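Local coordinates for surface layer protein (Geobacillus stearothermophilus, PDB 4UJ7) that probably self-assembles, with calcium bound, into the crystalline surface layer that coats the bacterial cell, this chain comprising domains 5 and 6, at residues Lys116-Lys122 and Asn133-Lys139; Ala83-Ile89 and Val100-Ala106; Val14-Ile18 and Lys92-Val98; Asn167-Val171 and Ser191-Glu197. All coordinates share one frame. Where two conformers were deposited one is given. Numbering follows the deposited sequence.

Contact 1: residues Lys116-Lys122 and Asn133-Lys139. With CA (calcium ion), chain C; CA (calcium ion), chain B.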
loop_
_atom_site.group_PDB
_atom_site.type_symbol
_atom_site.label_atom_id
_atom_site.label_comp_id
_atom_site.label_asym_id
_atom_site.label_seq_id
_atom_site.Cartn_x
_atom_site.Cartn_y
_atom_site.Cartn_z
ATOM N N LYS A 116 -5.645 -0.913 4.352
ATOM C CA LYS A 116 -4.302 -0.632 3.894
ATOM C C LYS A 116 -4.191 0.725 3.183
ATOM O O LYS A 116 -4.924 0.988 2.230
ATOM C CB LYS A 116 -3.888 -1.731 2.920
ATOM C CG LYS A 116 -2.505 -1.549 2.369
ATOM C CD LYS A 116 -1.521 -2.326 3.201
ATOM C CE LYS A 116 -0.120 -2.036 2.705
ATOM N NZ LYS A 116 0.374 -0.772 3.314
ATOM N N VAL A 117 -3.259 1.560 3.638
ATOM C CA VAL A 117 -2.944 2.837 2.969
ATOM C C VAL A 117 -1.795 2.590 2.002
ATOM O O VAL A 117 -0.681 2.238 2.429
ATOM C CB VAL A 117 -2.545 3.918 3.999
ATOM C CG1 VAL A 117 -2.143 5.230 3.315
ATOM C CG2 VAL A 117 -3.659 4.130 5.008
ATOM N N LEU A 118 -2.057 2.774 0.710
ATOM C CA LEU A 118 -1.060 2.443 -0.327
ATOM C C LEU A 118 -0.024 3.541 -0.547
ATOM O O LEU A 118 1.128 3.257 -0.896
ATOM C CB LEU A 118 -1.751 2.097 -1.637
ATOM C CG LEU A 118 -2.656 0.858 -1.657
ATOM C CD1 LEU A 118 -3.405 0.804 -2.985
ATOM C CD2 LEU A 118 -1.875 -0.426 -1.411
ATOM N N ASP A 119 -0.436 4.786 -0.356
ATOM C CA ASP A 119 0.437 5.944 -0.549
ATOM C C ASP A 119 0.960 6.446 0.802
ATOM O O ASP A 119 1.177 5.647 1.718
ATOM C CB ASP A 119 -0.300 7.042 -1.324
ATOM C CG ASP A 119 -1.469 7.600 -0.552
ATOM O OD1 ASP A 119 -2.257 6.796 0.014
ATOM O OD2 ASP A 119 -1.551 8.839 -0.482
ATOM N N ASP A 120 1.163 7.760 0.929
ATOM C CA ASP A 120 1.607 8.357 2.198
ATOM C C ASP A 120 0.485 8.661 3.202
ATOM O O ASP A 120 0.762 9.061 4.321
ATOM C CB ASP A 120 2.456 9.618 1.947
ATOM C CG ASP A 120 1.651 10.788 1.377
ATOM O OD1 ASP A 120 0.468 10.607 1.012
ATOM O OD2 ASP A 120 2.232 11.891 1.304
ATOM N N GLY A 121 -0.773 8.469 2.801
ATOM C CA GLY A 121 -1.904 8.777 3.693
ATOM C C GLY A 121 -2.221 10.261 3.821
ATOM O O GLY A 121 -3.022 10.656 4.676
ATOM N N LYS A 122 -1.591 11.068 2.972
ATOM C CA LYS A 122 -1.717 12.517 3.003
ATOM C C LYS A 122 -2.246 13.072 1.685
ATOM O O LYS A 122 -1.957 12.530 0.613
ATOM C CB LYS A 122 -0.358 13.151 3.295
ATOM C CG LYS A 122 0.306 12.615 4.553
ATOM C CD LYS A 122 1.694 13.201 4.741
ATOM C CE LYS A 122 2.376 12.526 5.923
ATOM N NZ LYS A 122 1.401 12.273 7.023
ATOM N N ASN A 133 0.629 15.627 -4.845
ATOM C CA ASN A 133 0.259 14.716 -3.771
ATOM C C ASN A 133 -1.193 14.957 -3.394
ATOM O O ASN A 133 -1.509 15.464 -2.309
ATOM C CB ASN A 133 1.184 14.942 -2.569
ATOM C CG ASN A 133 0.976 13.928 -1.455
ATOM O OD1 ASN A 133 0.276 12.920 -1.628
ATOM N ND2 ASN A 133 1.552 14.206 -0.293
ATOM N N ASN A 134 -2.084 14.593 -4.310
ATOM C CA ASN A 134 -3.474 15.038 -4.206
ATOM C C ASN A 134 -4.486 13.956 -3.880
ATOM O O ASN A 134 -5.703 14.169 -3.967
ATOM C CB ASN A 134 -3.853 15.799 -5.477
ATOM C CG ASN A 134 -3.105 17.122 -5.602
ATOM O OD1 ASN A 134 -2.974 17.885 -4.634
ATOM N ND2 ASN A 134 -2.626 17.407 -6.810
ATOM N N ASP A 135 -4.001 12.794 -3.473
ATOM C CA ASP A 135 -4.923 11.750 -3.058
ATOM C C ASP A 135 -4.402 10.871 -1.941
ATOM O O ASP A 135 -3.239 10.993 -1.527
ATOM C CB ASP A 135 -5.447 10.932 -4.271
ATOM C CG ASP A 135 -4.433 9.925 -4.838
ATOM O OD1 ASP A 135 -3.414 9.590 -4.202
ATOM O OD2 ASP A 135 -4.701 9.425 -5.948
ATOM N N VAL A 136 -5.301 10.031 -1.434
ATOM C CA VAL A 136 -4.941 8.851 -0.661
ATOM C C VAL A 136 -5.568 7.685 -1.392
ATOM O O VAL A 136 -6.644 7.809 -1.974
ATOM C CB VAL A 136 -5.450 8.934 0.799
ATOM C CG1 VAL A 136 -5.260 7.617 1.542
ATOM C CG2 VAL A 136 -4.750 10.078 1.525
ATOM N N GLN A 137 -4.875 6.552 -1.374
ATOM C CA GLN A 137 -5.366 5.336 -1.993
ATOM C C GLN A 137 -5.466 4.237 -0.961
ATOM O O GLN A 137 -4.499 3.968 -0.239
ATOM C CB GLN A 137 -4.404 4.892 -3.084
ATOM C CG GLN A 137 -4.525 5.697 -4.358
ATOM C CD GLN A 137 -3.727 5.049 -5.456
ATOM O OE1 GLN A 137 -2.518 4.837 -5.320
ATOM N NE2 GLN A 137 -4.399 4.684 -6.524
ATOM N N LEU A 138 -6.636 3.606 -0.895
ATOM C CA LEU A 138 -6.919 2.569 0.110
ATOM C C LEU A 138 -7.342 1.251 -0.513
ATOM O O LEU A 138 -8.037 1.226 -1.533
ATOM C CB LEU A 138 -8.066 3.031 1.030
ATOM C CG LEU A 138 -7.853 4.357 1.762
ATOM C CD1 LEU A 138 -9.137 4.743 2.485
ATOM C CD2 LEU A 138 -6.672 4.321 2.732
ATOM N N LYS A 139 -6.911 0.153 0.109
ATOM C CA LYS A 139 -7.509 -1.152 -0.153
ATOM C C LYS A 139 -7.956 -1.761 1.176
ATOM O O LYS A 139 -7.464 -1.385 2.241
ATOM C CB LYS A 139 -6.530 -2.088 -0.878
ATOM C CG LYS A 139 -6.504 -1.885 -2.391
ATOM C CD LYS A 139 -5.484 -2.835 -3.018
ATOM C CE LYS A 139 -5.558 -2.782 -4.534
ATOM N NZ LYS A 139 -6.835 -3.354 -5.010
HETATM CA CA CA C . -0.894 11.058 -0.981
HETATM CA CA CA B . -1.809 19.862 -4.107
HETATM O O HOH W 1 -1.456 20.272 -6.453
HETATM O O HOH W 2 -1.265 11.133 -3.529
HETATM O O HOH W 3 -4.015 20.564 -4.762
HETATM O O HOH W 4 1.174 10.025 -1.829
#

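Contact 2: residues Ala83-Ile89 and Val100-Ala106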
loop_
_atom_site.group_PDB
_atom_site.type_symbol
_atom_site.label_atom_id
_atom_site.label_comp_id
_atom_site.label_asym_id
_atom_site.label_seq_id
_atom_site.Cartn_x
_atom_site.Cartn_y
_atom_site.Cartn_z
ATOM N N ALA A 83 0.944 -20.395 -7.206
ATOM C CA ALA A 83 0.692 -21.766 -6.721
ATOM C C ALA A 83 1.230 -21.983 -5.310
ATOM O O ALA A 83 2.222 -21.371 -4.912
ATOM C CB ALA A 83 1.295 -22.789 -7.679
ATOM N N GLU A 84 0.591 -22.878 -4.558
ATOM C CA GLU A 84 1.038 -23.169 -3.197
ATOM C C GLU A 84 2.512 -23.556 -3.160
ATOM O O GLU A 84 2.988 -24.326 -3.996
ATOM C CB GLU A 84 0.173 -24.256 -2.548
ATOM C CG GLU A 84 -1.286 -23.859 -2.401
ATOM C CD GLU A 84 -2.130 -24.958 -1.779
ATOM O OE1 GLU A 84 -1.667 -25.577 -0.797
ATOM O OE2 GLU A 84 -3.251 -25.200 -2.277
ATOM N N GLY A 85 3.230 -22.999 -2.194
ATOM C CA GLY A 85 4.661 -23.207 -2.052
ATOM C C GLY A 85 5.328 -22.039 -1.357
ATOM O O GLY A 85 4.675 -21.048 -1.030
ATOM N N SER A 86 6.626 -22.177 -1.119
ATOM C CA SER A 86 7.435 -21.119 -0.542
ATOM C C SER A 86 8.546 -20.717 -1.491
ATOM O O SER A 86 9.066 -21.550 -2.245
ATOM C CB SER A 86 8.032 -21.572 0.790
ATOM O OG SER A 86 7.008 -21.768 1.744
ATOM N N THR A 87 8.907 -19.434 -1.461
ATOM C CA THR A 87 10.031 -18.928 -2.244
ATOM C C THR A 87 10.563 -17.626 -1.640
ATOM O O THR A 87 10.290 -17.329 -0.481
ATOM C CB THR A 87 9.696 -18.792 -3.759
ATOM O OG1 THR A 87 10.903 -18.561 -4.494
ATOM C CG2 THR A 87 8.693 -17.669 -4.031
ATOM N N THR A 88 11.351 -16.875 -2.403
ATOM C CA THR A 88 11.894 -15.603 -1.935
ATOM C C THR A 88 11.817 -14.569 -3.069
ATOM O O THR A 88 11.910 -14.944 -4.254
ATOM C CB THR A 88 13.344 -15.745 -1.391
ATOM O OG1 THR A 88 14.259 -15.973 -2.459
ATOM C CG2 THR A 88 13.468 -16.925 -0.407
ATOM N N ILE A 89 11.571 -13.309 -2.717
ATOM C CA ILE A 89 11.750 -12.159 -3.611
ATOM C C ILE A 89 13.125 -11.553 -3.315
ATOM O O ILE A 89 13.424 -11.166 -2.170
ATOM C CB ILE A 89 10.693 -11.022 -3.426
ATOM C CG1 ILE A 89 9.233 -11.484 -3.597
ATOM C CG2 ILE A 89 10.977 -9.844 -4.372
ATOM C CD1 ILE A 89 8.965 -12.373 -4.804
ATOM N N VAL A 100 13.359 -11.408 0.592
ATOM C CA VAL A 100 12.126 -11.338 1.395
ATOM C C VAL A 100 11.392 -12.668 1.228
ATOM O O VAL A 100 11.084 -13.060 0.091
ATOM C CB VAL A 100 11.210 -10.191 0.906
ATOM C CG1 VAL A 100 9.910 -10.160 1.711
ATOM C CG2 VAL A 100 11.907 -8.841 0.989
ATOM N N PRO A 101 11.129 -13.384 2.337
ATOM C CA PRO A 101 10.383 -14.626 2.285
ATOM C C PRO A 101 8.993 -14.450 1.680
ATOM O O PRO A 101 8.370 -13.398 1.857
ATOM C CB PRO A 101 10.243 -15.013 3.777
ATOM C CG PRO A 101 11.393 -14.350 4.446
ATOM C CD PRO A 101 11.622 -13.078 3.701
ATOM N N VAL A 102 8.543 -15.468 0.939
ATOM C CA VAL A 102 7.180 -15.527 0.395
ATOM C C VAL A 102 6.571 -16.897 0.646
ATOM O O VAL A 102 7.196 -17.909 0.344
ATOM C CB VAL A 102 7.141 -15.291 -1.137
ATOM C CG1 VAL A 102 5.712 -15.336 -1.657
ATOM C CG2 VAL A 102 7.772 -13.962 -1.501
ATOM N N ASN A 103 5.357 -16.910 1.191
ATOM C CA ASN A 103 4.609 -18.144 1.374
ATOM C C ASN A 103 3.238 -18.014 0.714
ATOM O O ASN A 103 2.463 -17.081 1.008
ATOM C CB ASN A 103 4.489 -18.481 2.870
ATOM C CG ASN A 103 4.087 -19.923 3.119
ATOM O OD1 ASN A 103 4.463 -20.831 2.373
ATOM N ND2 ASN A 103 3.324 -20.141 4.184
ATOM N N VAL A 104 2.957 -18.937 -0.206
ATOM C CA VAL A 104 1.677 -18.986 -0.902
ATOM C C VAL A 104 0.918 -20.184 -0.365
ATOM O O VAL A 104 1.425 -21.301 -0.387
ATOM C CB VAL A 104 1.841 -19.097 -2.437
ATOM C CG1 VAL A 104 0.480 -19.051 -3.120
ATOM C CG2 VAL A 104 2.720 -17.973 -2.974
ATOM N N VAL A 105 -0.278 -19.932 0.148
ATOM C CA VAL A 105 -1.055 -20.962 0.848
ATOM C C VAL A 105 -2.415 -21.175 0.188
ATOM O O VAL A 105 -2.817 -20.422 -0.700
ATOM C CB VAL A 105 -1.245 -20.603 2.340
ATOM C CG1 VAL A 105 0.102 -20.450 3.033
ATOM C CG2 VAL A 105 -2.085 -19.336 2.499
ATOM N N ALA A 106 -3.123 -22.216 0.619
ATOM C CA ALA A 106 -4.484 -22.436 0.184
ATOM C C ALA A 106 -5.377 -21.309 0.685
ATOM O O ALA A 106 -6.203 -20.774 -0.064
ATOM C CB ALA A 106 -4.992 -23.787 0.692
HETATM O O HOH W 5 -1.622 -24.198 2.219
#

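Contact 3: residues Val14-Ile18 and Lys92-Val98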
loop_
_atom_site.group_PDB
_atom_site.type_symbol
_atom_site.label_atom_id
_atom_site.label_comp_id
_atom_site.label_asym_id
_atom_site.label_seq_id
_atom_site.Cartn_x
_atom_site.Cartn_y
_atom_site.Cartn_z
ATOM N N VAL A 14 26.009 7.163 0.106
ATOM C CA VAL A 14 26.041 5.955 -0.706
ATOM C C VAL A 14 24.862 5.074 -0.261
ATOM O O VAL A 14 24.434 5.175 0.880
ATOM C CB VAL A 14 27.399 5.219 -0.508
ATOM C CG1 VAL A 14 27.549 4.676 0.912
ATOM C CG2 VAL A 14 27.593 4.115 -1.532
ATOM N N LEU A 15 24.334 4.219 -1.138
ATOM C CA LEU A 15 23.304 3.260 -0.674
ATOM C C LEU A 15 23.829 2.333 0.428
ATOM O O LEU A 15 24.855 1.682 0.237
ATOM C CB LEU A 15 22.762 2.412 -1.833
ATOM C CG LEU A 15 21.672 1.390 -1.459
ATOM C CD1 LEU A 15 20.392 2.071 -0.972
ATOM C CD2 LEU A 15 21.356 0.457 -2.624
ATOM N N GLU A 16 23.130 2.278 1.563
ATOM C CA GLU A 16 23.503 1.426 2.700
ATOM C C GLU A 16 22.493 0.302 2.998
ATOM O O GLU A 16 22.886 -0.834 3.275
ATOM C CB GLU A 16 23.701 2.307 3.938
ATOM C CG GLU A 16 24.179 1.561 5.186
ATOM C CD GLU A 16 25.689 1.458 5.278
ATOM O OE1 GLU A 16 26.388 1.986 4.389
ATOM O OE2 GLU A 16 26.187 0.856 6.259
ATOM N N THR A 17 21.194 0.624 2.950
ATOM C CA THR A 17 20.130 -0.279 3.396
ATOM C C THR A 17 19.000 -0.200 2.353
ATOM O O THR A 17 18.585 0.911 1.987
ATOM C CB THR A 17 19.584 0.162 4.786
ATOM O OG1 THR A 17 20.650 0.150 5.755
ATOM C CG2 THR A 17 18.455 -0.750 5.293
ATOM N N ILE A 18 18.530 -1.363 1.891
ATOM C CA ILE A 18 17.243 -1.453 1.176
ATOM C C ILE A 18 16.202 -1.772 2.236
ATOM O O ILE A 18 15.938 -2.947 2.508
ATOM C CB ILE A 18 17.235 -2.524 0.064
ATOM C CG1 ILE A 18 18.382 -2.256 -0.908
ATOM C CG2 ILE A 18 15.894 -2.549 -0.704
ATOM C CD1 ILE A 18 18.585 -3.350 -1.941
ATOM N N LYS A 92 17.375 -6.084 -5.477
ATOM C CA LYS A 92 18.793 -5.739 -5.647
ATOM C C LYS A 92 18.968 -4.331 -6.191
ATOM O O LYS A 92 18.227 -3.885 -7.100
ATOM C CB LYS A 92 19.484 -6.738 -6.588
ATOM C CG LYS A 92 21.003 -6.838 -6.463
ATOM C CD LYS A 92 21.525 -8.123 -7.127
ATOM C CE LYS A 92 21.222 -9.375 -6.301
ATOM N NZ LYS A 92 21.267 -10.705 -7.001
ATOM N N SER A 93 19.961 -3.635 -5.657
ATOM C CA SER A 93 20.406 -2.353 -6.186
ATOM C C SER A 93 21.918 -2.243 -6.013
ATOM O O SER A 93 22.402 -2.228 -4.885
ATOM C CB SER A 93 19.718 -1.206 -5.461
ATOM O OG SER A 93 20.031 0.009 -6.106
ATOM N N GLY A 94 22.660 -2.188 -7.120
ATOM C CA GLY A 94 24.111 -2.198 -7.046
ATOM C C GLY A 94 24.585 -3.429 -6.306
ATOM O O GLY A 94 24.185 -4.531 -6.643
ATOM N N THR A 95 25.400 -3.218 -5.271
ATOM C CA THR A 95 25.979 -4.311 -4.490
ATOM C C THR A 95 25.087 -4.761 -3.340
ATOM O O THR A 95 25.441 -5.703 -2.616
ATOM C CB THR A 95 27.344 -3.912 -3.871
ATOM O OG1 THR A 95 27.170 -2.774 -3.025
ATOM C CG2 THR A 95 28.353 -3.569 -4.953
ATOM N N LYS A 96 23.940 -4.107 -3.166
ATOM C CA LYS A 96 23.079 -4.344 -1.996
ATOM C C LYS A 96 21.899 -5.206 -2.380
ATOM O O LYS A 96 21.378 -5.085 -3.488
ATOM C CB LYS A 96 22.598 -3.016 -1.383
ATOM C CG LYS A 96 23.701 -2.025 -1.027
ATOM C CD LYS A 96 24.564 -2.522 0.120
ATOM C CE LYS A 96 25.771 -1.622 0.319
ATOM N NZ LYS A 96 26.783 -2.286 1.199
ATOM N N GLU A 97 21.489 -6.093 -1.480
ATOM C CA GLU A 97 20.317 -6.939 -1.717
ATOM C C GLU A 97 19.577 -7.300 -0.447
ATOM O O GLU A 97 20.176 -7.417 0.625
ATOM C CB GLU A 97 20.694 -8.235 -2.447
ATOM C CG GLU A 97 21.516 -9.223 -1.636
ATOM C CD GLU A 97 21.419 -10.643 -2.170
ATOM O OE1 GLU A 97 21.391 -10.818 -3.410
ATOM O OE2 GLU A 97 21.369 -11.589 -1.346
ATOM N N VAL A 98 18.263 -7.468 -0.579
ATOM C CA VAL A 98 17.434 -8.059 0.472
ATOM C C VAL A 98 16.589 -9.187 -0.110
ATOM O O VAL A 98 15.963 -9.017 -1.168
ATOM C CB VAL A 98 16.529 -7.005 1.141
ATOM C CG1 VAL A 98 15.664 -7.628 2.238
ATOM C CG2 VAL A 98 17.383 -5.888 1.712
HETATM O O HOH W 6 27.385 0.911 1.715
#

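Contact 4: residues Asn167-Val171 and Ser191-Glu197. With CA (calcium ion), chain D.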
loop_
_atom_site.group_PDB
_atom_site.type_symbol
_atom_site.label_atom_id
_atom_site.label_comp_id
_atom_site.label_asym_id
_atom_site.label_seq_id
_atom_site.Cartn_x
_atom_site.Cartn_y
_atom_site.Cartn_z
ATOM N N ASN A 167 -14.804 19.908 11.336
ATOM C CA ASN A 167 -13.394 20.245 11.539
ATOM C C ASN A 167 -12.696 20.986 10.393
ATOM O O ASN A 167 -11.479 21.221 10.455
ATOM C CB ASN A 167 -12.591 18.981 11.917
ATOM C CG ASN A 167 -12.498 17.986 10.782
ATOM O OD1 ASN A 167 -13.256 18.048 9.823
ATOM N ND2 ASN A 167 -11.534 17.068 10.870
ATOM N N GLY A 168 -13.432 21.366 9.347
ATOM C CA GLY A 168 -12.821 22.110 8.232
ATOM C C GLY A 168 -11.978 21.274 7.264
ATOM O O GLY A 168 -11.328 21.822 6.367
ATOM N N VAL A 169 -11.973 19.957 7.466
ATOM C CA VAL A 169 -11.278 19.022 6.567
ATOM C C VAL A 169 -12.357 18.220 5.874
ATOM O O VAL A 169 -13.143 17.528 6.521
ATOM C CB VAL A 169 -10.334 18.074 7.344
ATOM C CG1 VAL A 169 -9.544 17.178 6.388
ATOM C CG2 VAL A 169 -9.370 18.879 8.206
ATOM N N ILE A 170 -12.386 18.322 4.546
ATOM C CA ILE A 170 -13.482 17.760 3.763
ATOM C C ILE A 170 -12.895 16.981 2.594
ATOM O O ILE A 170 -12.121 17.543 1.785
ATOM C CB ILE A 170 -14.472 18.857 3.288
ATOM C CG1 ILE A 170 -14.821 19.796 4.458
ATOM C CG2 ILE A 170 -15.725 18.196 2.731
ATOM C CD1 ILE A 170 -15.457 21.107 4.032
ATOM N N VAL A 171 -13.251 15.695 2.518
ATOM C CA VAL A 171 -12.730 14.833 1.448
ATOM C C VAL A 171 -13.834 14.047 0.757
ATOM O O VAL A 171 -14.905 13.824 1.336
ATOM C CB VAL A 171 -11.652 13.841 1.959
ATOM C CG1 VAL A 171 -10.456 14.583 2.529
ATOM C CG2 VAL A 171 -12.219 12.893 3.003
ATOM N N SER A 191 -11.478 21.535 1.580
ATOM C CA SER A 191 -10.940 21.703 2.938
ATOM C C SER A 191 -10.476 23.133 3.188
ATOM O O SER A 191 -9.770 23.699 2.358
ATOM C CB SER A 191 -9.740 20.778 3.168
ATOM O OG SER A 191 -10.148 19.416 3.180
ATOM N N LYS A 192 -10.881 23.702 4.318
ATOM C CA LYS A 192 -10.410 25.026 4.722
ATOM C C LYS A 192 -9.240 24.957 5.698
ATOM O O LYS A 192 -8.481 25.934 5.849
ATOM C CB LYS A 192 -11.552 25.828 5.333
ATOM C CG LYS A 192 -12.659 26.134 4.338
ATOM C CD LYS A 192 -13.430 27.369 4.755
ATOM C CE LYS A 192 -14.366 27.813 3.648
ATOM N NZ LYS A 192 -15.358 28.789 4.172
ATOM N N LYS A 193 -9.096 23.808 6.358
ATOM C CA LYS A 193 -8.070 23.620 7.376
ATOM C C LYS A 193 -7.276 22.358 7.099
ATOM O O LYS A 193 -7.736 21.473 6.391
ATOM C CB LYS A 193 -8.696 23.468 8.771
ATOM C CG LYS A 193 -9.516 24.647 9.284
ATOM C CD LYS A 193 -9.946 24.343 10.716
ATOM C CE LYS A 193 -11.197 25.094 11.135
ATOM N NZ LYS A 193 -10.861 26.455 11.637
ATOM N N VAL A 194 -6.106 22.264 7.709
ATOM C CA VAL A 194 -5.346 21.022 7.718
ATOM C C VAL A 194 -5.786 20.182 8.918
ATOM O O VAL A 194 -6.327 20.713 9.905
ATOM C CB VAL A 194 -3.823 21.277 7.780
ATOM C CG1 VAL A 194 -3.367 22.124 6.595
ATOM C CG2 VAL A 194 -3.443 21.966 9.093
ATOM N N GLY A 195 -5.578 18.868 8.844
ATOM C CA GLY A 195 -5.791 17.995 9.995
ATOM C C GLY A 195 -6.192 16.600 9.576
ATOM O O GLY A 195 -6.209 16.283 8.378
ATOM N N LYS A 196 -6.554 15.787 10.564
ATOM C CA LYS A 196 -7.021 14.429 10.358
ATOM C C LYS A 196 -8.511 14.381 10.048
ATOM O O LYS A 196 -9.319 15.138 10.624
ATOM C CB LYS A 196 -6.768 13.593 11.631
ATOM C CG LYS A 196 -5.300 13.441 12.050
ATOM C CD LYS A 196 -4.519 12.680 10.989
ATOM C CE LYS A 196 -3.049 12.478 11.342
ATOM N NZ LYS A 196 -2.856 11.308 12.239
ATOM N N GLU A 197 -8.885 13.459 9.159
ATOM C CA GLU A 197 -10.285 13.153 8.895
ATOM C C GLU A 197 -10.505 11.651 9.014
ATOM O O GLU A 197 -9.834 10.872 8.335
ATOM C CB GLU A 197 -10.685 13.665 7.500
ATOM C CG GLU A 197 -12.165 13.488 7.146
ATOM C CD GLU A 197 -13.096 14.496 7.790
ATOM O OE1 GLU A 197 -12.700 15.204 8.743
ATOM O OE2 GLU A 197 -14.248 14.599 7.314
HETATM CA CA CA D . -14.574 16.921 8.198
HETATM O O HOH W 7 -8.922 20.433 11.465
HETATM O O HOH W 8 -14.939 14.712 4.690
HETATM O O HOH W 9 -16.204 16.642 6.436
#

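Contact 1: residues Lys116-Lys122 and Asn133-Lys139
The strand ending at V117 runs antiparallel to strand 135-144, and their backbone ladder runs into a calcium site. K116 and K139 form a hydrogen-bonded pair, K116 N to K139 O at 2.8 Å and K139 N to K116 O at 3.0 Å, and L118 N still finds Q137 O at 2.9 Å. Beyond this the chain turns away, and a carboxylate takes up the Q137 amide, Q137 N to D119 OD1 at 3.0 Å. The other oxygen, D119 OD2, binds the calcium at 2.4 Å. D120 does likewise: OD1 is a ligand and accepts from K122 N (2.9 Å) in an Asx turn, while OD2 receives N133 ND2 at 2.9 Å. The carbonyls of K122 and D135, N133 OD1 and two waters complete seven ligands. K122 NZ pairs with E214, and K139 NZ with D152 and D181. N134 OD1 serves a second calcium with D124, S126 and E129. These are two neighbouring calcium sites at one end of a Big-like, immunoglobulin-type β-sandwich domain.

Contact 2: residues Ala83-Ile89 and Val100-Ala106
V102 has the most surface covered by the opposing strand, followed by V104 and I89, and all three lie on the same face of the 85-93/96-105 hairpin. V102 is held by a reciprocal pair of backbone hydrogen bonds with T87, T87 N to V102 O and V102 N to T87 O, both 2.9 Å. V102 CG2 lies 3.6 Å from I89 CG1, a diagonal contact that continues into the sandwich, where both side chains meet V79 of the facing sheet. I89 is paired with V100, I89 N to V100 O at 2.9 Å and V100 N to I89 O at 2.8 Å. At the other end V104 N donates to G85 O (2.8 Å) and G85 N to V104 O (3.1 Å). V104 CB packs 3.4 Å from A83 O. The backbone angles of G85 call for glycine, since a CB would jam against the preceding carbonyl. On the other face S86 OG donates to N103 OD1 at 2.8 Å, and T88 OG1 bonds to D56. The chemistry implies an amphipathic hairpin, its largely aliphatic face (I89, V100, V102, V104) turned into the core and its mostly polar face (S86, T88, N103, with P101) more exposed.

Contact 3: residues Val14-Ile18 and Lys92-Val98
Apolar contacts dominate where strand 15-20 passes the tip of the 85-93/96-105 hairpin. I18 has the largest covered area: its CB lies 3.7 Å from V98 CG2, and its CD1 reaches 3.6 Å from K96 O and 4.0 Å from S93 N. L15 CD2 fits against S93 CB at 3.7 Å and the aliphatic part of K96, with CG at 3.8 Å. Both L15 and I18 touch L39 on strand 32-41.

Strands 15-18 and 96-98 run nearly parallel (8°), but their axes, 6.9 Å apart, are too far for backbone pairing, and the segments share no direct hydrogen bond. A water spans the gap, donating to L15 O and to E16 OE1, both at 3.0 Å, and accepting weakly from K96 NZ at 3.3 Å.

Within the hairpin, S93 N to K96 O and K96 N to S93 O, both 3.0 Å, close a type II' turn whose G94 has the positive phi that favours glycine. K92 NZ and E97 OE1 form a salt bridge at 3.6 Å, and S93 OG bonds to N50. The chemistry implies that edge strand 15-20 and the hairpin tip meet by side-chain packing, K96 giving its methylenes to the apolar seam and its amine to the hydrated rim.

Contact 4: residues Asn167-Val171 and Ser191-Glu197
A calcium ion joins the two segments most strongly. E197 grips it with both carboxylate oxygens, OE1 at 2.6 Å and OE2 at 2.5 Å, while the loop offers N167 OD1 at 2.4 Å and V169 O at 2.3 Å; a water at 2.4 Å, E162 and D165 complete the shell. Second-sphere bonds fix the ligands: N167 ND2 donates to E197 OE1 at 3.1 Å, and N167 OD1 accepts from V169 N (3.3 Å) in an Asx turn. A further water donates to E197 OE2 at 2.7 Å and accepts from V171 N at 2.9 Å.

Away from the metal, G168 O takes two backbone donors, K192 N at 2.8 Å and K193 N at 3.0 Å, and S191 OG, itself bonded to D188, receives I170 N at 2.8 Å. Another water bridges N167 O and V194 O, at 2.9 and 3.0 Å.

Packing is built round V169, whose CG2 lies 3.6 Å from K193 O and 3.8 Å from G195 N, and whose CG1 rests 3.9 Å from E197 CB. V215 of strand 206-216 also touches V169. G168 has positive phi, and a CB there would clash with K193 CG; G195 likewise has backbone angles that call for glycine. This is a calcium site in which loop ligands (E162, D165, N167 and the V169 carbonyl) meet the bidentate carboxylate of E197 on strand 195-203 of the second Big-like domain.

In the fold
From the N terminus, strand 15-20 opens contact 3, which closes 74 residues later at the tip of the 85-93/96-105 hairpin and so joins the edge strand of one sheet of the first Big-like domain to the hairpin tip of the other. Contact 2 joins the arms of that same hairpin; its segments alternate with those of contact 3, so the two cross. The chain then passes from strand 96-105 to strand 110-117 and enters the second domain. Contact 1 closes a short calcium-binding loop there, before contact 4 opens and fastens a later loop to strand 195-203. These two follow in series, their centres about 16 Å apart, whereas those of contacts 2 and 4 are about 42 Å apart.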